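Local coordinates for protein peroxisomal catalase A (Saccharomyces cerevisiae, PDB 1A4E) that breaks down hydrogen peroxide to water and oxygen with a heme cofactor, probably protecting the cell from peroxide made by peroxisomal oxidases, at residues V215-K220 with V262-M267. Residues are numbered along the deposited sequence; the frame is centred on the assembly and turned at random.
Sequences VQVHIK and VYIQTM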
loop_
_atom_site.group_PDB
_atom_site.type_symbol
_atom_site.label_atom_id
_atom_site.label_comp_id
_atom_site.label_asym_id
_atom_site.label_seq_id
_atom_site.Cartn_x
_atom_site.Cartn_y
_atom_site.Cartn_z
ATOM N N VAL B 215 3.558 17.595 35.154
ATOM C CA VAL B 215 4.670 16.687 35.418
ATOM C C VAL B 215 5.712 16.721 34.312
ATOM O O VAL B 215 5.371 16.865 33.138
ATOM C CB VAL B 215 4.110 15.231 35.583
ATOM C CG1 VAL B 215 5.238 14.240 35.790
ATOM C CG2 VAL B 215 3.220 15.139 36.818
ATOM N N GLN B 216 7.002 16.653 34.658
ATOM C CA GLN B 216 8.062 16.446 33.675
ATOM C C GLN B 216 8.867 15.253 34.162
ATOM O O GLN B 216 9.160 15.127 35.351
ATOM C CB GLN B 216 8.966 17.666 33.550
ATOM C CG GLN B 216 8.175 18.702 32.776
ATOM C CD GLN B 216 8.982 19.639 31.911
ATOM O OE1 GLN B 216 10.201 19.569 31.809
ATOM N NE2 GLN B 216 8.299 20.549 31.238
ATOM N N VAL B 217 9.177 14.323 33.248
ATOM C CA VAL B 217 9.836 13.076 33.622
ATOM C C VAL B 217 11.309 13.048 33.220
ATOM O O VAL B 217 11.710 13.504 32.150
ATOM C CB VAL B 217 9.053 11.896 32.981
ATOM C CG1 VAL B 217 9.555 10.578 33.545
ATOM C CG2 VAL B 217 7.561 11.995 33.298
ATOM N N HIS B 218 12.127 12.525 34.136
ATOM C CA HIS B 218 13.569 12.415 33.965
ATOM C C HIS B 218 13.961 10.957 34.140
ATOM O O HIS B 218 13.651 10.341 35.154
ATOM C CB HIS B 218 14.320 13.251 35.014
ATOM C CG HIS B 218 14.099 14.750 34.895
ATOM N ND1 HIS B 218 14.952 15.659 34.438
ATOM C CD2 HIS B 218 12.935 15.395 35.234
ATOM C CE1 HIS B 218 14.357 16.823 34.482
ATOM N NE2 HIS B 218 13.146 16.652 34.960
ATOM N N ILE B 219 14.628 10.379 33.144
ATOM C CA ILE B 219 15.070 8.995 33.193
ATOM C C ILE B 219 16.594 9.083 33.191
ATOM O O ILE B 219 17.248 9.247 32.164
ATOM C CB ILE B 219 14.499 8.236 31.955
ATOM C CG1 ILE B 219 12.970 8.312 31.917
ATOM C CG2 ILE B 219 14.901 6.774 32.050
ATOM C CD1 ILE B 219 12.299 7.484 30.806
ATOM N N LYS B 220 17.163 9.004 34.391
ATOM C CA LYS B 220 18.590 9.185 34.602
ATOM C C LYS B 220 19.409 7.911 34.545
ATOM O O LYS B 220 19.131 6.965 35.277
ATOM C CB LYS B 220 18.819 9.848 35.956
ATOM C CG LYS B 220 18.109 11.173 36.195
ATOM C CD LYS B 220 18.630 12.233 35.258
ATOM C CE LYS B 220 18.683 13.583 35.944
ATOM N NZ LYS B 220 19.525 13.529 37.130
ATOM N N VAL B 262 14.010 6.555 37.287
ATOM C CA VAL B 262 12.978 7.467 36.832
ATOM C C VAL B 262 12.577 8.425 37.950
ATOM O O VAL B 262 12.283 8.022 39.073
ATOM C CB VAL B 262 11.758 6.637 36.353
ATOM C CG1 VAL B 262 10.679 7.551 35.797
ATOM C CG2 VAL B 262 12.189 5.669 35.268
ATOM N N TYR B 263 12.550 9.717 37.639
ATOM C CA TYR B 263 12.164 10.772 38.565
ATOM C C TYR B 263 11.142 11.663 37.888
ATOM O O TYR B 263 11.019 11.643 36.666
ATOM C CB TYR B 263 13.305 11.709 38.949
ATOM C CG TYR B 263 14.516 11.075 39.599
ATOM C CD1 TYR B 263 15.574 10.617 38.802
ATOM C CD2 TYR B 263 14.578 10.965 40.988
ATOM C CE1 TYR B 263 16.693 10.039 39.401
ATOM C CE2 TYR B 263 15.696 10.386 41.592
ATOM C CZ TYR B 263 16.741 9.923 40.790
ATOM O OH TYR B 263 17.831 9.330 41.384
ATOM N N ILE B 264 10.390 12.443 38.671
ATOM C CA ILE B 264 9.484 13.435 38.121
ATOM C C ILE B 264 9.616 14.758 38.873
ATOM O O ILE B 264 10.073 14.818 40.014
ATOM C CB ILE B 264 7.984 13.004 38.192
ATOM C CG1 ILE B 264 7.556 12.702 39.626
ATOM C CG2 ILE B 264 7.777 11.811 37.261
ATOM C CD1 ILE B 264 6.041 12.474 39.773
ATOM N N GLN B 265 9.238 15.841 38.188
ATOM C CA GLN B 265 9.104 17.162 38.775
ATOM C C GLN B 265 7.619 17.449 38.695
ATOM O O GLN B 265 7.003 17.281 37.639
ATOM C CB GLN B 265 9.807 18.234 37.980
ATOM C CG GLN B 265 11.312 18.235 38.074
ATOM C CD GLN B 265 11.892 19.266 37.123
ATOM O OE1 GLN B 265 11.723 19.132 35.916
ATOM N NE2 GLN B 265 12.563 20.320 37.599
ATOM N N THR B 266 7.003 17.821 39.815
ATOM C CA THR B 266 5.600 18.167 39.808
ATOM C C THR B 266 5.409 19.647 40.085
ATOM O O THR B 266 6.296 20.339 40.586
ATOM C CB THR B 266 4.833 17.335 40.842
ATOM O OG1 THR B 266 5.461 17.497 42.101
ATOM C CG2 THR B 266 4.801 15.880 40.449
ATOM N N MET B 267 4.209 20.113 39.745
ATOM C CA MET B 267 3.864 21.518 39.811
ATOM C C MET B 267 2.354 21.658 39.761
ATOM O O MET B 267 1.691 20.942 39.016
ATOM C CB MET B 267 4.500 22.217 38.618
ATOM C CG MET B 267 4.347 23.700 38.638
ATOM S SD MET B 267 4.897 24.476 37.116
ATOM C CE MET B 267 6.638 24.275 37.311
HETATM O O HOH W 1 12.158 20.422 33.612
#
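The His218 imidazole overlaps the end of the Gln265 side chain edge-on, meeting OE1 at the NE2 edge of the ring, its ring plane 80° from the amide plane. NE2 of His218 donates to OE1 of Gln265 at 3.0 Å. The oxygen lies near the ring plane, but the N-H comes in from above the carbonyl plane, away from the lone pairs. Gln265 runs extended beyond CG (chi2 174°), which carries its amide across to the ring. One water donates to the same OE1 and to OE1 of Gln216, at 2.7 Å from the Gln265 atom. NE2 of Gln265 is bonded to the carbonyls of Trp286 and Phe291, so both ends of this buried amide are held. NE2 of Gln216 goes to Thr202. An alanine in place of His218 would probably leave OE1 of Gln265 without its imidazole donor and open a gap beside the amide.

The two strands are antiparallel neighbours in the beta-barrel of the catalase fold. Gln216 with Gln265 and His218 with Tyr263 are hydrogen-bonded pairs. Tyr263 N reaches His218 O at 2.8 Å. On the same face as His218, CG of Lys220 meets CD1 of the Tyr263 ring at 3.7 Å, the two side chains crossing at about a right angle.

Apart from Thr266, the other face is aliphatic. CG2 of Ile264 touches two valines, 3.8 Å from CG1 of Val215 and 4.0 Å from CG2 of Val217. CG1 of Val217 also touches CG1 of Val262 at 3.9 Å. Trp205 and Tyr128 pack on this face, as does Trp126, against Ile219 and Val262.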